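Local coordinates for protein phage terminase large subunit (Thermus phage G20c, PDB 5M1Q) that cuts viral DNA to begin and end genome packaging with its RNase H-like nuclease domain and, in the full-length enzyme, drives DNA into empty capsids with ATP, at residues A[43-48]-A[63-68]; A[2-7]-A[150-155]; A[31-36]-A[81-86]. All blocks are in the same frame, centred on the assembly; numbering follows the deposited sequence.

Interaction 1: residues A[43-48]-A[63-68]; sequences QDYSVF and RMNGAT. With ZN (zinc ion), chain B.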
ATOM      1  N   GLN A  43       3.754 -15.910   8.168  1.00 36.66           N
ATOM      2  CA  GLN A  43       4.374 -16.082   6.861  1.00 38.45           C
ATOM      3  C   GLN A  43       3.615 -15.273   5.788  1.00 33.21           C
ATOM      4  O   GLN A  43       4.087 -15.168   4.657  1.00 35.51           O
ATOM      5  CB  GLN A  43       4.468 -17.567   6.481  1.00 40.42           C
ATOM      6  CG  GLN A  43       5.496 -18.340   7.307  1.00 42.36           C
ATOM      7  CD  GLN A  43       6.936 -18.030   6.919  1.00 45.37           C
ATOM      8  OE1 GLN A  43       7.744 -17.628   7.765  1.00 47.44           O
ATOM      9  NE2 GLN A  43       7.263 -18.210   5.638  1.00 44.55           N
ATOM     10  N   ASP A  44       2.440 -14.733   6.136  1.00 31.35           N
ATOM     11  CA  ASP A  44       1.737 -13.792   5.246  1.00 27.78           C
ATOM     12  C   ASP A  44       2.437 -12.435   5.295  1.00 26.57           C
ATOM     13  O   ASP A  44       3.094 -12.089   6.290  1.00 26.32           O
ATOM     14  CB  ASP A  44       0.248 -13.640   5.615  1.00 27.12           C
ATOM     15  CG  ASP A  44      -0.602 -13.139   4.445  1.00 26.64           C
ATOM     16  OD1 ASP A  44      -0.072 -13.125   3.318  1.00 23.86           O
ATOM     17  OD2 ASP A  44      -1.786 -12.785   4.639  1.00 27.43           O
ATOM     18  N   TYR A  45       2.267 -11.663   4.222  1.00 25.11           N
ATOM     19  CA  TYR A  45       3.011 -10.417   4.039  1.00 24.11           C
ATOM     20  C   TYR A  45       2.271  -9.197   4.517  1.00 23.35           C
ATOM     21  O   TYR A  45       1.048  -9.071   4.340  1.00 22.68           O
ATOM     22  CB  TYR A  45       3.352 -10.225   2.568  1.00 25.57           C
ATOM     23  CG  TYR A  45       4.354 -11.223   2.083  1.00 27.05           C
ATOM     24  CD1 TYR A  45       3.954 -12.497   1.665  1.00 29.53           C
ATOM     25  CD2 TYR A  45       5.712 -10.913   2.059  1.00 28.19           C
ATOM     26  CE1 TYR A  45       4.890 -13.427   1.227  1.00 31.13           C
ATOM     27  CE2 TYR A  45       6.651 -11.836   1.628  1.00 29.92           C
ATOM     28  CZ  TYR A  45       6.235 -13.087   1.215  1.00 31.26           C
ATOM     29  OH  TYR A  45       7.159 -14.006   0.783  1.00 36.31           O
ATOM     30  N   SER A  46       3.036  -8.286   5.099  1.00 21.14           N
ATOM     31  CA  SER A  46       2.598  -6.927   5.314  1.00 20.46           C
ATOM     32  C   SER A  46       3.171  -6.056   4.203  1.00 19.47           C
ATOM     33  O   SER A  46       4.322  -6.249   3.776  1.00 20.16           O
ATOM     34  CB  SER A  46       3.065  -6.428   6.653  1.00 21.51           C
ATOM     35  OG  SER A  46       2.589  -7.297   7.658  1.00 24.82           O
ATOM     36  N   VAL A  47       2.373  -5.098   3.727  1.00 16.05           N
ATOM     37  CA  VAL A  47       2.827  -4.226   2.640  1.00 15.67           C
ATOM     38  C   VAL A  47       2.420  -2.787   2.905  1.00 14.61           C
ATOM     39  O   VAL A  47       1.245  -2.496   3.165  1.00 14.23           O
ATOM     40  CB  VAL A  47       2.252  -4.664   1.282  1.00 15.43           C
ATOM     41  CG1 VAL A  47       2.759  -3.753   0.171  1.00 15.94           C
ATOM     42  CG2 VAL A  47       2.547  -6.145   0.999  1.00 15.86           C
ATOM     43  N   PHE A  48       3.372  -1.873   2.784  1.00 14.34           N
ATOM     44  CA  PHE A  48       3.156  -0.458   2.997  1.00 14.48           C
ATOM     45  C   PHE A  48       3.519   0.293   1.702  1.00 15.10           C
ATOM     46  O   PHE A  48       4.659   0.240   1.259  1.00 16.64           O
ATOM     47  CB  PHE A  48       4.010   0.075   4.162  1.00 16.10           C
ATOM     48  CG  PHE A  48       3.999  -0.779   5.399  1.00 17.17           C
ATOM     49  CD1 PHE A  48       2.834  -1.411   5.849  1.00 18.54           C
ATOM     50  CD2 PHE A  48       5.176  -0.943   6.148  1.00 18.53           C
ATOM     51  CE1 PHE A  48       2.825  -2.194   6.993  1.00 18.99           C
ATOM     52  CE2 PHE A  48       5.169  -1.738   7.293  1.00 19.36           C
ATOM     53  CZ  PHE A  48       4.005  -2.363   7.717  1.00 19.57           C
ATOM     54  N   ARG A  63       7.692  -4.298   1.756  1.00 18.35           N
ATOM     55  CA  ARG A  63       6.998  -5.569   1.874  1.00 19.32           C
ATOM     56  C   ARG A  63       7.858  -6.530   2.684  1.00 20.92           C
ATOM     57  O   ARG A  63       9.048  -6.628   2.428  1.00 20.01           O
ATOM     58  CB  ARG A  63       6.719  -6.159   0.497  1.00 20.85           C
ATOM     59  CG  ARG A  63       6.083  -7.533   0.513  1.00 20.59           C
ATOM     60  CD  ARG A  63       5.603  -7.878  -0.882  1.00 22.55           C
ATOM     61  NE  ARG A  63       4.938  -9.170  -0.988  1.00 23.65           N
ATOM     62  CZ  ARG A  63       5.509 -10.328  -1.324  1.00 25.51           C
ATOM     63  NH1 ARG A  63       6.815 -10.430  -1.564  1.00 26.98           N
ATOM     64  NH2 ARG A  63       4.746 -11.422  -1.409  1.00 26.93           N
ATOM     65  N   MET A  64       7.249  -7.209   3.652  1.00 22.21           N
ATOM     66  CA  MET A  64       7.964  -8.160   4.504  1.00 25.01           C
ATOM     67  C   MET A  64       7.046  -9.238   5.042  1.00 25.16           C
ATOM     68  O   MET A  64       5.857  -9.011   5.243  1.00 23.67           O
ATOM     69  CB  MET A  64       8.636  -7.431   5.672  1.00 28.41           C
ATOM     70  CG  MET A  64       7.649  -6.823   6.658  1.00 31.07           C
ATOM     71  SD  MET A  64       8.343  -5.510   7.682  1.00 38.33           S
ATOM     72  CE  MET A  64       8.290  -4.153   6.512  1.00 38.66           C
ATOM     73  N   ASN A  65       7.611 -10.417   5.266  1.00 26.10           N
ATOM     74  CA  ASN A  65       6.950 -11.449   6.067  1.00 27.91           C
ATOM     75  C   ASN A  65       7.922 -12.002   7.091  1.00 30.07           C
ATOM     76  O   ASN A  65       9.114 -11.685   7.072  1.00 29.14           O
ATOM     77  CB  ASN A  65       6.369 -12.575   5.202  1.00 29.68           C
ATOM     78  CG  ASN A  65       7.428 -13.477   4.574  1.00 31.35           C
ATOM     79  OD1 ASN A  65       8.578 -13.084   4.363  1.00 31.37           O
ATOM     80  ND2 ASN A  65       7.015 -14.698   4.230  1.00 32.19           N
ATOM     81  N   GLY A  66       7.404 -12.823   7.995  1.00 32.93           N
ATOM     82  CA  GLY A  66       8.230 -13.426   9.039  1.00 34.96           C
ATOM     83  C   GLY A  66       8.812 -12.436  10.035  1.00 36.99           C
ATOM     84  O   GLY A  66       9.786 -12.752  10.724  1.00 41.56           O
ATOM     85  N   ALA A  67       8.220 -11.245  10.116  1.00 39.48           N
ATOM     86  CA  ALA A  67       8.621 -10.226  11.069  1.00 39.82           C
ATOM     87  C   ALA A  67       7.578 -10.210  12.170  1.00 40.49           C
ATOM     88  O   ALA A  67       6.390 -10.420  11.916  1.00 38.53           O
ATOM     89  CB  ALA A  67       8.701  -8.864  10.397  1.00 40.48           C
ATOM     90  N   THR A  68       8.027  -9.943  13.388  1.00 42.25           N
ATOM     91  CA  THR A  68       7.139  -9.855  14.546  1.00 42.16           C
ATOM     92  C   THR A  68       6.198  -8.660  14.395  1.00 42.05           C
ATOM     93  O   THR A  68       6.485  -7.731  13.638  1.00 42.08           O
ATOM     94  CB  THR A  68       7.945  -9.682  15.846  1.00 42.48           C
ATOM     95  OG1 THR A  68       8.759  -8.511  15.737  1.00 42.68           O
ATOM     96  CG2 THR A  68       8.840 -10.897  16.104  1.00 42.19           C
TER
HETATM   97 ZN    ZN B 501      -0.793 -12.680   1.491  1.00 22.36          ZN
HETATM   98  O   HOH W   1      -2.905 -12.815   0.859  1.00 16.47           O

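Interaction 2: residues A[2-7]-A[150-155]; sequences SVFSGL and RNFRYY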
ATOM      1  N   SER A   2      -9.155  -9.918 -15.464  1.00 35.02           N
ATOM      2  CA  SER A   2     -10.595  -9.641 -15.493  1.00 36.85           C
ATOM      3  C   SER A   2     -10.964  -8.434 -14.627  1.00 34.76           C
ATOM      4  O   SER A   2     -11.825  -7.634 -14.999  1.00 37.63           O
ATOM      5  CB  SER A   2     -11.387 -10.877 -15.048  1.00 39.05           C
ATOM      6  OG  SER A   2     -12.783 -10.622 -15.071  1.00 41.54           O
ATOM      7  N   VAL A   3     -10.299  -8.304 -13.483  1.00 30.47           N
ATOM      8  CA  VAL A   3     -10.534  -7.186 -12.577  1.00 28.12           C
ATOM      9  C   VAL A   3      -9.771  -5.947 -13.055  1.00 25.13           C
ATOM     10  O   VAL A   3     -10.316  -4.848 -13.049  1.00 27.28           O
ATOM     11  CB  VAL A   3     -10.116  -7.539 -11.133  1.00 27.50           C
ATOM     12  CG1 VAL A   3     -10.329  -6.356 -10.203  1.00 28.02           C
ATOM     13  CG2 VAL A   3     -10.897  -8.762 -10.653  1.00 27.57           C
ATOM     14  N   PHE A   4      -8.511  -6.131 -13.437  1.00 23.20           N
ATOM     15  CA  PHE A   4      -7.672  -5.023 -13.898  1.00 22.43           C
ATOM     16  C   PHE A   4      -7.573  -5.049 -15.408  1.00 22.99           C
ATOM     17  O   PHE A   4      -6.562  -5.468 -15.961  1.00 23.84           O
ATOM     18  CB  PHE A   4      -6.295  -5.079 -13.253  1.00 20.91           C
ATOM     19  CG  PHE A   4      -6.328  -4.881 -11.758  1.00 20.04           C
ATOM     20  CD1 PHE A   4      -6.752  -3.679 -11.222  1.00 20.12           C
ATOM     21  CD2 PHE A   4      -5.920  -5.883 -10.899  1.00 19.67           C
ATOM     22  CE1 PHE A   4      -6.803  -3.492  -9.845  1.00 19.97           C
ATOM     23  CE2 PHE A   4      -5.962  -5.704  -9.532  1.00 19.63           C
ATOM     24  CZ  PHE A   4      -6.417  -4.509  -9.004  1.00 20.04           C
ATOM     25  N   SER A   5      -8.613  -4.543 -16.052  1.00 24.14           N
ATOM     26  CA  SER A   5      -8.644  -4.490 -17.508  1.00 25.75           C
ATOM     27  C   SER A   5      -7.655  -3.424 -18.045  1.00 24.34           C
ATOM     28  O   SER A   5      -7.288  -3.457 -19.226  1.00 23.88           O
ATOM     29  CB  SER A   5     -10.070  -4.259 -18.003  1.00 27.64           C
ATOM     30  OG  SER A   5     -10.539  -2.999 -17.610  1.00 32.58           O
ATOM     31  N   GLY A   6      -7.207  -2.507 -17.176  1.00 21.63           N
ATOM     32  CA  GLY A   6      -6.238  -1.477 -17.543  1.00 20.23           C
ATOM     33  C   GLY A   6      -4.779  -1.776 -17.224  1.00 19.21           C
ATOM     34  O   GLY A   6      -3.962  -0.838 -17.215  1.00 18.64           O
ATOM     35  N   LEU A   7      -4.427  -3.045 -17.014  1.00 18.86           N
ATOM     36  CA  LEU A   7      -3.035  -3.445 -16.749  1.00 20.69           C
ATOM     37  C   LEU A   7      -1.987  -2.904 -17.719  1.00 19.60           C
ATOM     38  O   LEU A   7      -0.864  -2.568 -17.309  1.00 18.31           O
ATOM     39  CB  LEU A   7      -2.896  -4.965 -16.694  1.00 24.41           C
ATOM     40  CG  LEU A   7      -3.113  -5.703 -15.382  1.00 28.93           C
ATOM     41  CD1 LEU A   7      -2.923  -7.190 -15.649  1.00 30.72           C
ATOM     42  CD2 LEU A   7      -2.155  -5.219 -14.303  1.00 30.32           C
ATOM     43  N   ARG A 150      -1.485  -8.934 -12.019  1.00 24.73           N
ATOM     44  CA  ARG A 150      -1.874  -9.745 -13.171  1.00 28.04           C
ATOM     45  C   ARG A 150      -2.731 -10.951 -12.779  1.00 26.87           C
ATOM     46  O   ARG A 150      -3.664 -11.304 -13.499  1.00 27.85           O
ATOM     47  CB  ARG A 150      -0.627 -10.209 -13.936  1.00 31.00           C
ATOM     48  CG  ARG A 150      -0.924 -10.918 -15.246  1.00 34.58           C
ATOM     49  CD  ARG A 150       0.346 -11.410 -15.927  1.00 38.12           C
ATOM     50  NE  ARG A 150       1.368 -10.360 -16.036  1.00 41.27           N
ATOM     51  CZ  ARG A 150       2.456 -10.231 -15.270  1.00 43.89           C
ATOM     52  NH1 ARG A 150       2.731 -11.096 -14.293  1.00 43.78           N
ATOM     53  NH2 ARG A 150       3.296  -9.219 -15.499  1.00 45.60           N
ATOM     54  N   ASN A 151      -2.417 -11.556 -11.641  1.00 25.98           N
ATOM     55  CA  ASN A 151      -3.115 -12.765 -11.176  1.00 27.46           C
ATOM     56  C   ASN A 151      -4.222 -12.492 -10.175  1.00 26.69           C
ATOM     57  O   ASN A 151      -4.822 -13.444  -9.661  1.00 27.38           O
ATOM     58  CB  ASN A 151      -2.116 -13.760 -10.577  1.00 29.11           C
ATOM     59  CG  ASN A 151      -1.019 -14.169 -11.559  1.00 30.92           C
ATOM     60  OD1 ASN A 151       0.143 -14.268 -11.189  1.00 35.76           O
ATOM     61  ND2 ASN A 151      -1.389 -14.398 -12.808  1.00 33.52           N
ATOM     62  N   PHE A 152      -4.525 -11.217  -9.894  1.00 24.40           N
ATOM     63  CA  PHE A 152      -5.548 -10.898  -8.905  1.00 24.25           C
ATOM     64  C   PHE A 152      -6.921 -11.514  -9.232  1.00 24.91           C
ATOM     65  O   PHE A 152      -7.449 -11.334 -10.318  1.00 25.00           O
ATOM     66  CB  PHE A 152      -5.728  -9.375  -8.714  1.00 22.83           C
ATOM     67  CG  PHE A 152      -6.770  -9.029  -7.673  1.00 21.98           C
ATOM     68  CD1 PHE A 152      -6.455  -9.068  -6.322  1.00 21.64           C
ATOM     69  CD2 PHE A 152      -8.081  -8.726  -8.039  1.00 21.39           C
ATOM     70  CE1 PHE A 152      -7.410  -8.784  -5.365  1.00 21.80           C
ATOM     71  CE2 PHE A 152      -9.041  -8.448  -7.082  1.00 21.57           C
ATOM     72  CZ  PHE A 152      -8.703  -8.484  -5.738  1.00 22.16           C
ATOM     73  N   ARG A 153      -7.488 -12.209  -8.254  1.00 27.76           N
ATOM     74  CA  ARG A 153      -8.877 -12.662  -8.294  1.00 29.09           C
ATOM     75  C   ARG A 153      -9.493 -12.476  -6.909  1.00 30.76           C
ATOM     76  O   ARG A 153      -8.801 -12.590  -5.888  1.00 31.25           O
ATOM     77  CB  ARG A 153      -8.959 -14.129  -8.739  1.00 29.05           C
ATOM     78  N   TYR A 154     -10.783 -12.152  -6.883  1.00 32.25           N
ATOM     79  CA  TYR A 154     -11.523 -11.999  -5.627  1.00 33.99           C
ATOM     80  C   TYR A 154     -11.695 -13.308  -4.828  1.00 36.50           C
ATOM     81  O   TYR A 154     -11.782 -13.264  -3.603  1.00 38.28           O
ATOM     82  CB  TYR A 154     -12.902 -11.396  -5.894  1.00 33.19           C
ATOM     83  CG  TYR A 154     -12.904  -9.909  -6.138  1.00 32.18           C
ATOM     84  CD1 TYR A 154     -12.604  -9.016  -5.109  1.00 31.52           C
ATOM     85  CD2 TYR A 154     -13.235  -9.386  -7.388  1.00 30.85           C
ATOM     86  CE1 TYR A 154     -12.625  -7.650  -5.320  1.00 29.67           C
ATOM     87  CE2 TYR A 154     -13.260  -8.014  -7.609  1.00 30.47           C
ATOM     88  CZ  TYR A 154     -12.947  -7.152  -6.567  1.00 30.29           C
ATOM     89  OH  TYR A 154     -12.977  -5.795  -6.759  1.00 29.96           O
ATOM     90  N   TYR A 155     -11.752 -14.454  -5.507  1.00 39.79           N
ATOM     91  CA  TYR A 155     -11.829 -15.763  -4.828  1.00 43.36           C
ATOM     92  C   TYR A 155     -10.982 -16.803  -5.549  1.00 46.20           C
ATOM     93  O   TYR A 155     -11.288 -17.181  -6.677  1.00 48.67           O
ATOM     94  CB  TYR A 155     -13.283 -16.240  -4.754  1.00 44.13           C
TER

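Interaction 3: residues A[31-36]-A[81-86]; sequences HIYCIG and EDYGHA. With ZN (zinc ion), chain C.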
ATOM      1  N   HIS A  31       6.365  17.949  -1.411  1.00 29.05           N
ATOM      2  CA  HIS A  31       5.236  17.085  -1.772  1.00 28.52           C
ATOM      3  C   HIS A  31       4.577  16.511  -0.538  1.00 26.27           C
ATOM      4  O   HIS A  31       5.183  16.441   0.522  1.00 27.71           O
ATOM      5  CB  HIS A  31       5.707  15.967  -2.715  1.00 28.36           C
ATOM      6  CG  HIS A  31       5.938  16.429  -4.122  1.00 30.17           C
ATOM      7  ND1 HIS A  31       6.148  15.558  -5.165  1.00 30.55           N
ATOM      8  CD2 HIS A  31       5.967  17.672  -4.662  1.00 32.29           C
ATOM      9  CE1 HIS A  31       6.305  16.241  -6.285  1.00 31.18           C
ATOM     10  NE2 HIS A  31       6.205  17.526  -6.008  1.00 32.47           N
ATOM     11  N   ILE A  32       3.315  16.110  -0.691  1.00 24.61           N
ATOM     12  CA  ILE A  32       2.560  15.464   0.368  1.00 23.53           C
ATOM     13  C   ILE A  32       2.318  14.001  -0.013  1.00 20.39           C
ATOM     14  O   ILE A  32       2.051  13.700  -1.171  1.00 19.81           O
ATOM     15  CB  ILE A  32       1.200  16.139   0.602  1.00 26.59           C
ATOM     16  CG1 ILE A  32       1.356  17.665   0.775  1.00 29.80           C
ATOM     17  CG2 ILE A  32       0.505  15.503   1.811  1.00 27.86           C
ATOM     18  CD1 ILE A  32       2.277  18.067   1.901  1.00 32.14           C
ATOM     19  N   TYR A  33       2.384  13.135   0.982  1.00 19.12           N
ATOM     20  CA  TYR A  33       2.370  11.683   0.809  1.00 18.32           C
ATOM     21  C   TYR A  33       1.328  11.045   1.716  1.00 18.57           C
ATOM     22  O   TYR A  33       1.001  11.562   2.791  1.00 17.48           O
ATOM     23  CB  TYR A  33       3.747  11.091   1.146  1.00 18.19           C
ATOM     24  CG  TYR A  33       4.878  11.598   0.284  1.00 18.51           C
ATOM     25  CD1 TYR A  33       5.496  12.812   0.567  1.00 18.51           C
ATOM     26  CD2 TYR A  33       5.359  10.852  -0.794  1.00 18.25           C
ATOM     27  CE1 TYR A  33       6.522  13.298  -0.219  1.00 18.69           C
ATOM     28  CE2 TYR A  33       6.406  11.317  -1.574  1.00 18.98           C
ATOM     29  CZ  TYR A  33       6.991  12.545  -1.271  1.00 18.61           C
ATOM     30  OH  TYR A  33       8.025  13.011  -2.021  1.00 19.98           O
ATOM     31  N   CYS A  34       0.806   9.897   1.292  1.00 16.32           N
ATOM     32  CA  CYS A  34       0.109   9.004   2.193  1.00 15.90           C
ATOM     33  C   CYS A  34       0.650   7.591   1.999  1.00 15.76           C
ATOM     34  O   CYS A  34       1.395   7.322   1.026  1.00 15.58           O
ATOM     35  CB  CYS A  34      -1.394   9.071   1.977  1.00 16.06           C
ATOM     36  SG  CYS A  34      -1.926   8.344   0.404  1.00 17.47           S
ATOM     37  N   ILE A  35       0.297   6.716   2.921  1.00 14.01           N
ATOM     38  CA  ILE A  35       0.716   5.330   2.913  1.00 14.63           C
ATOM     39  C   ILE A  35      -0.503   4.425   3.014  1.00 15.30           C
ATOM     40  O   ILE A  35      -1.335   4.595   3.928  1.00 16.87           O
ATOM     41  CB  ILE A  35       1.677   5.013   4.093  1.00 14.51           C
ATOM     42  CG1 ILE A  35       2.928   5.864   3.945  1.00 14.98           C
ATOM     43  CG2 ILE A  35       1.987   3.518   4.180  1.00 16.05           C
ATOM     44  CD1 ILE A  35       3.883   5.778   5.107  1.00 15.53           C
ATOM     45  N   GLY A  36      -0.607   3.453   2.115  1.00 13.35           N
ATOM     46  CA  GLY A  36      -1.587   2.374   2.283  1.00 13.81           C
ATOM     47  C   GLY A  36      -0.942   1.226   3.004  1.00 14.58           C
ATOM     48  O   GLY A  36       0.118   0.764   2.575  1.00 14.66           O
ATOM     49  N   GLU A  81       7.508   8.344   8.993  1.00 20.11           N
ATOM     50  CA  GLU A  81       8.372   9.431   9.429  1.00 20.86           C
ATOM     51  C   GLU A  81       9.318   9.854   8.305  1.00 21.08           C
ATOM     52  O   GLU A  81       9.493  11.035   8.030  1.00 19.53           O
ATOM     53  CB  GLU A  81       9.124   8.987  10.683  1.00 22.03           C
ATOM     54  CG  GLU A  81      10.034  10.027  11.289  1.00 23.58           C
ATOM     55  CD  GLU A  81      10.556   9.580  12.631  1.00 23.67           C
ATOM     56  OE1 GLU A  81      11.529   8.796  12.655  1.00 24.56           O
ATOM     57  OE2 GLU A  81       9.975  10.023  13.658  1.00 26.80           O
ATOM     58  N   ASP A  82       9.866   8.866   7.594  1.00 21.25           N
ATOM     59  CA  ASP A  82      10.748   9.154   6.462  1.00 21.97           C
ATOM     60  C   ASP A  82      10.095   9.958   5.343  1.00 21.09           C
ATOM     61  O   ASP A  82      10.781  10.656   4.620  1.00 22.61           O
ATOM     62  CB  ASP A  82      11.309   7.858   5.849  1.00 22.76           C
ATOM     63  CG  ASP A  82      12.320   7.143   6.762  1.00 25.13           C
ATOM     64  OD1 ASP A  82      12.835   7.739   7.750  1.00 28.02           O
ATOM     65  OD2 ASP A  82      12.596   5.950   6.512  1.00 26.11           O
ATOM     66  N   TYR A  83       8.776   9.851   5.168  1.00 19.35           N
ATOM     67  CA  TYR A  83       8.085  10.616   4.133  1.00 18.76           C
ATOM     68  C   TYR A  83       7.189  11.702   4.744  1.00 20.31           C
ATOM     69  O   TYR A  83       6.032  11.901   4.338  1.00 19.95           O
ATOM     70  CB  TYR A  83       7.286   9.667   3.194  1.00 17.68           C
ATOM     71  CG  TYR A  83       8.201   8.957   2.209  1.00 16.61           C
ATOM     72  CD1 TYR A  83       8.826   7.773   2.548  1.00 17.41           C
ATOM     73  CD2 TYR A  83       8.476   9.523   0.967  1.00 16.80           C
ATOM     74  CE1 TYR A  83       9.691   7.143   1.680  1.00 17.15           C
ATOM     75  CE2 TYR A  83       9.335   8.889   0.076  1.00 17.06           C
ATOM     76  CZ  TYR A  83       9.947   7.710   0.453  1.00 17.92           C
ATOM     77  OH  TYR A  83      10.815   7.090  -0.422  1.00 19.14           O
ATOM     78  N   GLY A  84       7.740  12.406   5.733  1.00 21.40           N
ATOM     79  CA  GLY A  84       7.074  13.557   6.334  1.00 21.94           C
ATOM     80  C   GLY A  84       5.899  13.240   7.223  1.00 20.41           C
ATOM     81  O   GLY A  84       4.948  14.007   7.248  1.00 23.47           O
ATOM     82  N   HIS A  85       5.966  12.129   7.968  1.00 21.32           N
ATOM     83  CA  HIS A  85       4.831  11.618   8.771  1.00 21.56           C
ATOM     84  C   HIS A  85       3.585  11.470   7.931  1.00 20.67           C
ATOM     85  O   HIS A  85       2.479  11.852   8.331  1.00 21.37           O
ATOM     86  CB  HIS A  85       4.586  12.442  10.024  1.00 22.91           C
ATOM     87  CG  HIS A  85       5.695  12.319  11.003  1.00 24.31           C
ATOM     88  ND1 HIS A  85       6.777  13.170  11.011  1.00 26.71           N
ATOM     89  CD2 HIS A  85       5.931  11.390  11.954  1.00 25.77           C
ATOM     90  CE1 HIS A  85       7.614  12.792  11.953  1.00 26.91           C
ATOM     91  NE2 HIS A  85       7.119  11.721  12.549  1.00 27.91           N
ATOM     92  N   ALA A  86       3.803  10.924   6.745  1.00 18.44           N
ATOM     93  CA  ALA A  86       2.731  10.596   5.821  1.00 17.69           C
ATOM     94  C   ALA A  86       1.613   9.868   6.560  1.00 17.96           C
ATOM     95  O   ALA A  86       1.864   8.893   7.271  1.00 19.41           O
ATOM     96  CB  ALA A  86       3.287   9.717   4.706  1.00 17.50           C
TER
HETATM   97 ZN    ZN C 502       8.390  10.951  14.048  0.60 18.80          ZN
HETATM   98  O   HOH W   2       3.891  13.815   3.729  1.00 21.85           O
HETATM   99  O   HOH W   3       7.072   9.579  15.067  1.00 29.29           O

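Interaction 1: residues A[43-48]-A[63-68]
Tyr45 is sandwiched between Arg63 and Asn65 at the mouth of the beta hairpin formed by strands 46-52 and 57-64 of the RNase H-like sheet. The guanidinium of Arg63 lies flat on one ring face, planes 9° apart, and its CZ stands 3.5 Å from the ring centroid, which makes a cation-pi stack. An extended run from CG to NE, with CG anti to the backbone N (chi1 176°), carries the guanidinium there; on the way Arg63 CG packs 3.8 Å from Val47 CG2. Over the opposite face Asn65 CB gives a CH-pi contact, 3.7 Å from the centroid, and the amide continues nearly parallel to the ring.

The tight part is the paired backbone. Ser46 and Met64 form an antiparallel hydrogen-bonded pair, Ser46 N to Met64 O at 2.9 Å and Met64 N to Ser46 O at 3.1 Å. On the Ser46 and Met64 face, Met64 CE reaches Phe48 CE2 at 4.0 Å, under the cover of helix 69-82.

Toward solvent the pairing gives way to loop. Gln43 and Gly66 are exposed and meet only loosely; here Asn65 ND2 donates a hydrogen bond to Gln43 O (3.0 Å), nearly straight at 168°, with the oxygen in the plane of the Asn65 amide. Asp44 turns away from the hairpin partner into the nuclease active site, where its OD1 binds a zinc ion together with His171 and Asp173. The same OD1, 2.0 Å from the zinc, also accepts a weak hydrogen bond from Tyr45 N.

Interaction 2: residues A[2-7]-A[150-155]
Val3 meets Phe152 and Tyr154 with its whole side chain, and its atoms can be followed outward in turn. CB already lies against Phe152 CD2. From it CG1, anti to the backbone N (chi1 179°), runs along the same ring border and meets CD2 and CE2 of Phe152 at about equal range. The other branch, CG2, reaches the ring edge in its plane, 3.8 Å from Phe152 CD2, and also touches Tyr154 CE2 at 3.9 Å. One methyl therefore bridges two aromatic rings.

The Phe4 ring meets Phe152 near the base of the Phe152 side chain. Phe152 CB sits at the edge of the Phe4 ring, 3.8 Å from Phe4 CE2, and the two rings are inclined at 55° with centroids 5.7 Å apart, a geometry that is neither a stack nor edge-to-face. Phe152 CE2 in turn lies over the face of Tyr154, so Phe152 is flanked by neighbours from both segments. Farther along, Leu7 CD1 rests on the backbone of Arg150, 3.7 Å from its CA, while the guanidinium of Arg150 turns off to a salt bridge with Asp147.

Both segments are largely irregular: 2-7, with a type I beta turn from Phe4 to Leu7, precedes strand 11-18, whereas segment 150-155 runs from the last residue of helix 143-150 into the loop beyond it. Helices 118-133 and 173-182 pack against Phe4 and Phe152. The contacts between the segments are all apolar and of van der Waals length, which implies that they meet by shape and dispersion, with Asn1 ND2 adding hydrogen bonds to the carbonyl oxygens of Arg150 and Phe152.

Interaction 3: residues A[31-36]-A[81-86]
The ring of Tyr33 receives the edge of Tyr83 on one face: Tyr83 CD2 stands 3.7 Å above the plane, displaced toward the rim. With planes 60° apart and centroids 5.2 Å apart, the pair is edge-to-face. Tyr33 CG, anti to its carbonyl carbon and beside the backbone N (chi1 -61°), brings the ring to Tyr83. In the plane of the Tyr33 ring, at its edge, lies a water that accepts from Tyr33 N and donates to Tyr83 O at 2.9 Å, joining the two backbones. Both hydroxyls are hydrogen-bonded beyond the two segments, Tyr33 OH with Arg28 N and Tyr83 OH with Glu25 O.

Nearer the backbone of the strand, Ala86 CB packs 3.5 Å from Tyr33 O, 3.8 Å from Tyr33 CB and 3.9 Å from Ile35 CG1. At the exposed side chains of Glu81 and His85, OE2 and NE2 bind a zinc ion with a water, a surface site separate from the catalytic metals.

The contact spans the connection between helix 69-82 and strand 87-90: the chain turns through Gly84 and His85, and strand 87-90 enters the sheet beside strand 33-38, while Val50 of strand 46-52 backs Tyr33, Ile35 and Tyr83.

In the fold
Interactions 1 and 3 belong to one sheet and touch where Phe48 CB meets Ile35 CG2, strands 33-38 and 46-52 being neighbours; helix 69-82 packs on residues of both. Interaction 3 is the buried one, apolar apart from its bridging water. Interaction 1 is partly buried: it adds strand hydrogen bonds and a cation-pi stack, and its loop end supplies a ligand to one active-site zinc ion, unlike the surface zinc site of interaction 3. Interaction 2, also partly buried, stands apart, about 14 Å from interaction 3 between nearest atoms and on the opposite side of the chain's centre, joining the N-terminal segment to the end of helix 143-150 and the loop after it through side-chain packing.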